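Local coordinates for flocculation protein FLO11 (Saccharomyces cerevisiae, PDB 4UYT), which mediates homotypic cell-cell adhesion during yeast flocculation and supports substrate adhesion, invasive growth and biofilm formation, here represented by its N-terminal adhesin domain, at residues A[45-59]-A[93-106]. Residues are numbered along the deposited sequence; the frame is centred on the assembly and turned at random.
Sequences NTYQITIHVKGKENI and NPTDFTATFEVYAT. With NA (sodium ion), chain G.
Val53 and Phe97 face each other as a hydrogen-bonded pair between antiparallel strands 46-55 and 96-104 of the fibronectin type III-like β-sandwich of Flo11, and they illustrate how a two-faced sheet divides its labour. Val53 CB sits over one face of the Phe97 ring, 3.8 Å from its centroid and offset toward the rim. Ile49 repeats this CH-pi contact more loosely, its CG1 standing over Phe101, whose edge meets CD1 of Ile51. Both rings are swung over their own backbones (chi1 66° in Phe97, 58° in Phe101), which brings them across to the neighbouring strand. Ile69 and Ile121 of the opposing sheet close over this apolar layer.

The other face is largely polar. His52 NE2 donates to Asp96 OD1 at 2.7 Å; the acceptor lies in the imidazole plane, whereas the donor reaches the syn side of the carboxylate from 30° out of its plane. The negative charge would probably favour a proton on NE2. Farther along, the hydroxyls of Thr50 and Thr100 hydrogen-bond, OG1 to OG1, at 2.8 Å; Thr50 OG1 also lies 3.4 Å from a sodium ion bound by Gln48 O, by Ser38 of the adjacent strand 32-43 and by a water that Gln48 OE1 holds in turn.

Beyond the regular pairing, side chains tie Asn58 and Ile59 to the turn that opens the second strand, Asn93 to Asp96. Asn93 OD1 accepts from the Thr95 backbone N, forming an Asx turn, and also from Thr95 OG1. That hydroxyl is thereby oriented to receive Ile59 N at 3.0 Å, while Asn93 ND2 reaches Asn58 OD1 at 3.1 Å, in the plane of the acceptor carbonyl.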
loop_
_atom_site.group_PDB
_atom_site.type_symbol
_atom_site.label_atom_id
_atom_site.label_comp_id
_atom_site.label_asym_id
_atom_site.label_seq_id
_atom_site.Cartn_x
_atom_site.Cartn_y
_atom_site.Cartn_z
ATOM N N ASN A 45 -12.645 -2.651 -15.490
ATOM C CA ASN A 45 -12.652 -2.505 -14.003
ATOM C C ASN A 45 -11.285 -2.118 -13.476
ATOM O O ASN A 45 -10.898 -2.490 -12.360
ATOM C CB ASN A 45 -13.173 -3.773 -13.298
ATOM C CG ASN A 45 -14.632 -3.945 -13.578
ATOM O OD1 ASN A 45 -15.433 -3.108 -13.162
ATOM N ND2 ASN A 45 -14.999 -4.997 -14.261
ATOM N N THR A 46 -10.579 -1.350 -14.297
ATOM C CA THR A 46 -9.224 -0.939 -14.029
ATOM C C THR A 46 -9.218 0.494 -13.501
ATOM O O THR A 46 -9.823 1.394 -14.114
ATOM C CB THR A 46 -8.402 -1.017 -15.306
ATOM O OG1 THR A 46 -8.506 -2.346 -15.824
ATOM C CG2 THR A 46 -6.963 -0.696 -15.044
ATOM N N TYR A 47 -8.514 0.690 -12.381
ATOM C CA TYR A 47 -8.404 2.005 -11.731
ATOM C C TYR A 47 -6.948 2.297 -11.501
ATOM O O TYR A 47 -6.171 1.422 -11.130
ATOM C CB TYR A 47 -9.126 2.003 -10.360
ATOM C CG TYR A 47 -10.566 1.629 -10.470
ATOM C CD1 TYR A 47 -10.969 0.304 -10.547
ATOM C CD2 TYR A 47 -11.550 2.611 -10.495
ATOM C CE1 TYR A 47 -12.276 -0.022 -10.677
ATOM C CE2 TYR A 47 -12.880 2.278 -10.601
ATOM C CZ TYR A 47 -13.239 0.946 -10.698
ATOM O OH TYR A 47 -14.557 0.630 -10.797
ATOM N N GLN A 48 -6.613 3.572 -11.700
ATOM C CA GLN A 48 -5.309 4.091 -11.352
ATOM C C GLN A 48 -5.421 4.712 -9.970
ATOM O O GLN A 48 -6.220 5.626 -9.763
ATOM C CB GLN A 48 -4.869 5.123 -12.381
ATOM C CG GLN A 48 -3.464 5.616 -12.140
ATOM C CD GLN A 48 -2.958 6.445 -13.271
ATOM O OE1 GLN A 48 -3.463 7.519 -13.516
ATOM N NE2 GLN A 48 -1.959 5.948 -13.978
ATOM N N ILE A 49 -4.669 4.173 -9.007
ATOM C CA ILE A 49 -4.732 4.618 -7.632
ATOM C C ILE A 49 -3.393 5.157 -7.187
ATOM O O ILE A 49 -2.359 4.728 -7.709
ATOM C CB ILE A 49 -5.228 3.503 -6.687
ATOM C CG1 ILE A 49 -4.195 2.419 -6.402
ATOM C CG2 ILE A 49 -6.507 2.923 -7.250
ATOM C CD1 ILE A 49 -4.634 1.416 -5.350
ATOM N N THR A 50 -3.444 6.068 -6.226
ATOM C CA THR A 50 -2.254 6.597 -5.623
ATOM C C THR A 50 -2.340 6.297 -4.117
ATOM O O THR A 50 -3.349 6.572 -3.484
ATOM C CB THR A 50 -2.129 8.094 -5.869
ATOM O OG1 THR A 50 -2.051 8.298 -7.294
ATOM C CG2 THR A 50 -0.883 8.665 -5.222
ATOM N N ILE A 51 -1.246 5.787 -3.585
ATOM C CA ILE A 51 -1.104 5.534 -2.173
ATOM C C ILE A 51 -0.053 6.450 -1.565
ATOM O O ILE A 51 0.883 6.853 -2.255
ATOM C CB ILE A 51 -0.795 4.045 -1.865
ATOM C CG1 ILE A 51 0.558 3.593 -2.424
ATOM C CG2 ILE A 51 -1.929 3.171 -2.361
ATOM C CD1 ILE A 51 1.004 2.201 -1.999
ATOM N N HIS A 52 -0.208 6.724 -0.264
ATOM C CA HIS A 52 0.737 7.480 0.512
ATOM C C HIS A 52 1.040 6.663 1.752
ATOM O O HIS A 52 0.138 6.400 2.555
ATOM C CB HIS A 52 0.158 8.841 0.886
ATOM C CG HIS A 52 1.088 9.716 1.660
ATOM N ND1 HIS A 52 0.651 10.767 2.421
ATOM C CD2 HIS A 52 2.434 9.715 1.747
ATOM C CE1 HIS A 52 1.692 11.376 2.945
ATOM N NE2 HIS A 52 2.784 10.754 2.554
ATOM N N VAL A 53 2.295 6.268 1.923
ATOM C CA VAL A 53 2.752 5.437 3.020
ATOM C C VAL A 53 3.691 6.243 3.892
ATOM O O VAL A 53 4.585 6.890 3.376
ATOM C CB VAL A 53 3.454 4.166 2.500
ATOM C CG1 VAL A 53 4.024 3.332 3.615
ATOM C CG2 VAL A 53 2.459 3.346 1.687
ATOM N N LYS A 54 3.440 6.230 5.202
ATOM C CA LYS A 54 4.299 6.913 6.155
ATOM C C LYS A 54 4.723 5.976 7.252
ATOM O O LYS A 54 3.966 5.114 7.677
ATOM C CB LYS A 54 3.583 8.107 6.770
ATOM C CG LYS A 54 3.183 9.189 5.774
ATOM C CD LYS A 54 2.276 10.136 6.543
ATOM C CE LYS A 54 2.106 11.508 5.953
ATOM N NZ LYS A 54 1.864 12.515 7.019
ATOM N N GLY A 55 5.967 6.144 7.674
ATOM C CA GLY A 55 6.503 5.456 8.832
ATOM C C GLY A 55 6.463 6.350 10.070
ATOM O O GLY A 55 6.515 7.577 9.955
ATOM N N LYS A 56 6.405 5.747 11.253
ATOM C CA LYS A 56 6.304 6.522 12.488
ATOM C C LYS A 56 7.499 7.447 12.693
ATOM O O LYS A 56 7.351 8.597 13.119
ATOM C CB LYS A 56 6.160 5.579 13.695
ATOM C CG LYS A 56 5.859 6.296 15.002
ATOM C CD LYS A 56 5.209 5.404 16.051
ATOM C CE LYS A 56 4.879 6.165 17.327
ATOM N NZ LYS A 56 3.924 5.391 18.175
ATOM N N GLU A 57 8.680 6.910 12.410
ATOM C CA GLU A 57 9.915 7.662 12.450
ATOM C C GLU A 57 10.520 7.718 11.068
ATOM O O GLU A 57 10.254 6.863 10.210
ATOM C CB GLU A 57 10.917 6.989 13.392
ATOM C CG GLU A 57 10.414 6.743 14.812
ATOM C CD GLU A 57 10.112 8.019 15.582
ATOM O OE1 GLU A 57 10.694 9.075 15.260
ATOM O OE2 GLU A 57 9.299 7.963 16.530
ATOM N N ASN A 58 11.349 8.733 10.863
ATOM C CA ASN A 58 12.002 8.909 9.586
ATOM C C ASN A 58 13.211 7.984 9.486
ATOM O O ASN A 58 14.087 8.010 10.346
ATOM C CB ASN A 58 12.450 10.360 9.409
ATOM C CG ASN A 58 12.964 10.623 8.013
ATOM O OD1 ASN A 58 12.281 10.336 7.047
ATOM N ND2 ASN A 58 14.185 11.127 7.897
ATOM N N ILE A 59 13.257 7.178 8.425
ATOM C CA ILE A 59 14.376 6.294 8.130
ATOM C C ILE A 59 15.007 6.753 6.823
ATOM O O ILE A 59 14.376 6.779 5.773
ATOM C CB ILE A 59 13.942 4.821 8.042
ATOM C CG1 ILE A 59 13.330 4.394 9.368
ATOM C CG2 ILE A 59 15.120 3.940 7.639
ATOM C CD1 ILE A 59 12.817 2.968 9.365
ATOM N N ASN A 93 12.161 8.307 0.051
ATOM C CA ASN A 93 12.042 8.219 1.511
ATOM C C ASN A 93 11.156 7.008 1.792
ATOM O O ASN A 93 9.984 7.070 1.521
ATOM C CB ASN A 93 11.444 9.501 2.082
ATOM C CG ASN A 93 11.336 9.463 3.581
ATOM O OD1 ASN A 93 11.413 8.391 4.204
ATOM N ND2 ASN A 93 11.138 10.635 4.180
ATOM N N PRO A 94 11.716 5.911 2.327
ATOM C CA PRO A 94 10.916 4.699 2.536
ATOM C C PRO A 94 9.908 4.871 3.671
ATOM O O PRO A 94 9.090 3.988 3.872
ATOM C CB PRO A 94 11.971 3.641 2.876
ATOM C CG PRO A 94 13.065 4.428 3.516
ATOM C CD PRO A 94 13.105 5.744 2.786
ATOM N N THR A 95 9.995 5.978 4.410
ATOM C CA THR A 95 9.059 6.290 5.473
ATOM C C THR A 95 8.150 7.480 5.133
ATOM O O THR A 95 7.399 7.915 5.991
ATOM C CB THR A 95 9.779 6.479 6.827
ATOM O OG1 THR A 95 10.793 7.483 6.741
ATOM C CG2 THR A 95 10.397 5.173 7.248
ATOM N N ASP A 96 8.159 7.946 3.880
ATOM C CA ASP A 96 7.177 8.924 3.429
ATOM C C ASP A 96 7.212 8.909 1.910
ATOM O O ASP A 96 8.021 9.600 1.286
ATOM C CB ASP A 96 7.436 10.336 3.977
ATOM C CG ASP A 96 6.260 11.261 3.777
ATOM O OD1 ASP A 96 5.454 10.991 2.871
ATOM O OD2 ASP A 96 6.148 12.234 4.534
ATOM N N PHE A 97 6.380 8.078 1.301
ATOM C CA PHE A 97 6.400 7.918 -0.145
ATOM C C PHE A 97 5.020 7.762 -0.690
ATOM O O PHE A 97 4.078 7.431 0.014
ATOM C CB PHE A 97 7.295 6.746 -0.585
ATOM C CG PHE A 97 6.827 5.365 -0.170
ATOM C CD1 PHE A 97 5.966 4.626 -0.966
ATOM C CD2 PHE A 97 7.276 4.775 1.032
ATOM C CE1 PHE A 97 5.578 3.349 -0.595
ATOM C CE2 PHE A 97 6.879 3.494 1.410
ATOM C CZ PHE A 97 6.027 2.792 0.577
ATOM N N THR A 98 4.931 8.009 -1.985
ATOM C CA THR A 98 3.743 7.760 -2.743
ATOM C C THR A 98 4.046 6.794 -3.881
ATOM O O THR A 98 5.177 6.637 -4.311
ATOM C CB THR A 98 3.127 9.056 -3.319
ATOM O OG1 THR A 98 4.045 9.653 -4.246
ATOM C CG2 THR A 98 2.778 10.016 -2.236
ATOM N N ALA A 99 2.995 6.167 -4.379
ATOM C CA ALA A 99 3.103 5.309 -5.555
ATOM C C ALA A 99 1.780 5.346 -6.273
ATOM O O ALA A 99 0.740 5.408 -5.628
ATOM C CB ALA A 99 3.458 3.884 -5.161
ATOM N N THR A 100 1.839 5.258 -7.594
ATOM C CA THR A 100 0.645 5.215 -8.442
ATOM C C THR A 100 0.723 3.986 -9.325
ATOM O O THR A 100 1.752 3.721 -9.943
ATOM C CB THR A 100 0.529 6.511 -9.270
ATOM O OG1 THR A 100 0.401 7.652 -8.403
ATOM C CG2 THR A 100 -0.669 6.475 -10.168
ATOM N N PHE A 101 -0.353 3.225 -9.379
ATOM C CA PHE A 101 -0.364 1.977 -10.124
ATOM C C PHE A 101 -1.804 1.607 -10.371
ATOM O O PHE A 101 -2.713 2.215 -9.841
ATOM C CB PHE A 101 0.402 0.856 -9.418
ATOM C CG PHE A 101 -0.113 0.532 -8.036
ATOM C CD1 PHE A 101 0.265 1.290 -6.924
ATOM C CD2 PHE A 101 -0.954 -0.543 -7.833
ATOM C CE1 PHE A 101 -0.204 1.000 -5.671
ATOM C CE2 PHE A 101 -1.407 -0.848 -6.559
ATOM C CZ PHE A 101 -1.034 -0.068 -5.487
ATOM N N GLU A 102 -2.000 0.603 -11.238
ATOM C CA GLU A 102 -3.333 0.177 -11.620
ATOM C C GLU A 102 -3.736 -1.128 -10.906
ATOM O O GLU A 102 -2.940 -2.040 -10.701
ATOM C CB GLU A 102 -3.444 0.025 -13.134
ATOM C CG GLU A 102 -3.410 1.364 -13.838
ATOM C CD GLU A 102 -3.434 1.228 -15.353
ATOM O OE1 GLU A 102 -2.823 0.313 -15.919
ATOM O OE2 GLU A 102 -4.040 2.063 -15.998
ATOM N N VAL A 103 -5.028 -1.180 -10.585
ATOM C CA VAL A 103 -5.631 -2.349 -9.985
ATOM C C VAL A 103 -6.905 -2.678 -10.740
ATOM O O VAL A 103 -7.548 -1.798 -11.308
ATOM C CB VAL A 103 -5.946 -2.151 -8.489
ATOM C CG1 VAL A 103 -4.671 -1.895 -7.707
ATOM C CG2 VAL A 103 -6.961 -1.036 -8.271
ATOM N N TYR A 104 -7.291 -3.946 -10.668
ATOM C CA TYR A 104 -8.602 -4.368 -11.086
ATOM C C TYR A 104 -9.440 -4.535 -9.819
ATOM O O TYR A 104 -9.132 -5.366 -8.960
ATOM C CB TYR A 104 -8.551 -5.714 -11.823
ATOM C CG TYR A 104 -7.576 -5.822 -12.962
ATOM C CD1 TYR A 104 -7.418 -4.818 -13.913
ATOM C CD2 TYR A 104 -6.828 -6.999 -13.117
ATOM C CE1 TYR A 104 -6.546 -4.952 -14.976
ATOM C CE2 TYR A 104 -5.947 -7.131 -14.171
ATOM C CZ TYR A 104 -5.807 -6.120 -15.099
ATOM O OH TYR A 104 -4.935 -6.304 -16.131
ATOM N N ALA A 105 -10.459 -3.693 -9.667
ATOM C CA ALA A 105 -11.302 -3.696 -8.439
ATOM C C ALA A 105 -12.666 -4.161 -8.828
ATOM O O ALA A 105 -13.351 -3.477 -9.599
ATOM C CB ALA A 105 -11.344 -2.304 -7.812
ATOM N N THR A 106 -13.049 -5.329 -8.355
ATOM C CA THR A 106 -14.258 -5.965 -8.790
ATOM C C THR A 106 -15.151 -6.502 -7.665
ATOM O O THR A 106 -16.289 -6.785 -7.953
ATOM C CB THR A 106 -13.974 -7.107 -9.776
ATOM O OG1 THR A 106 -13.207 -8.083 -9.073
ATOM C CG2 THR A 106 -13.245 -6.609 -11.005
HETATM NA NA NA G . -4.927 8.063 -9.062
HETATM O O HOH W 1 -15.250 -1.864 -10.763
HETATM O O HOH W 2 -4.221 9.018 -11.157
HETATM O O HOH W 3 9.482 10.268 7.137
#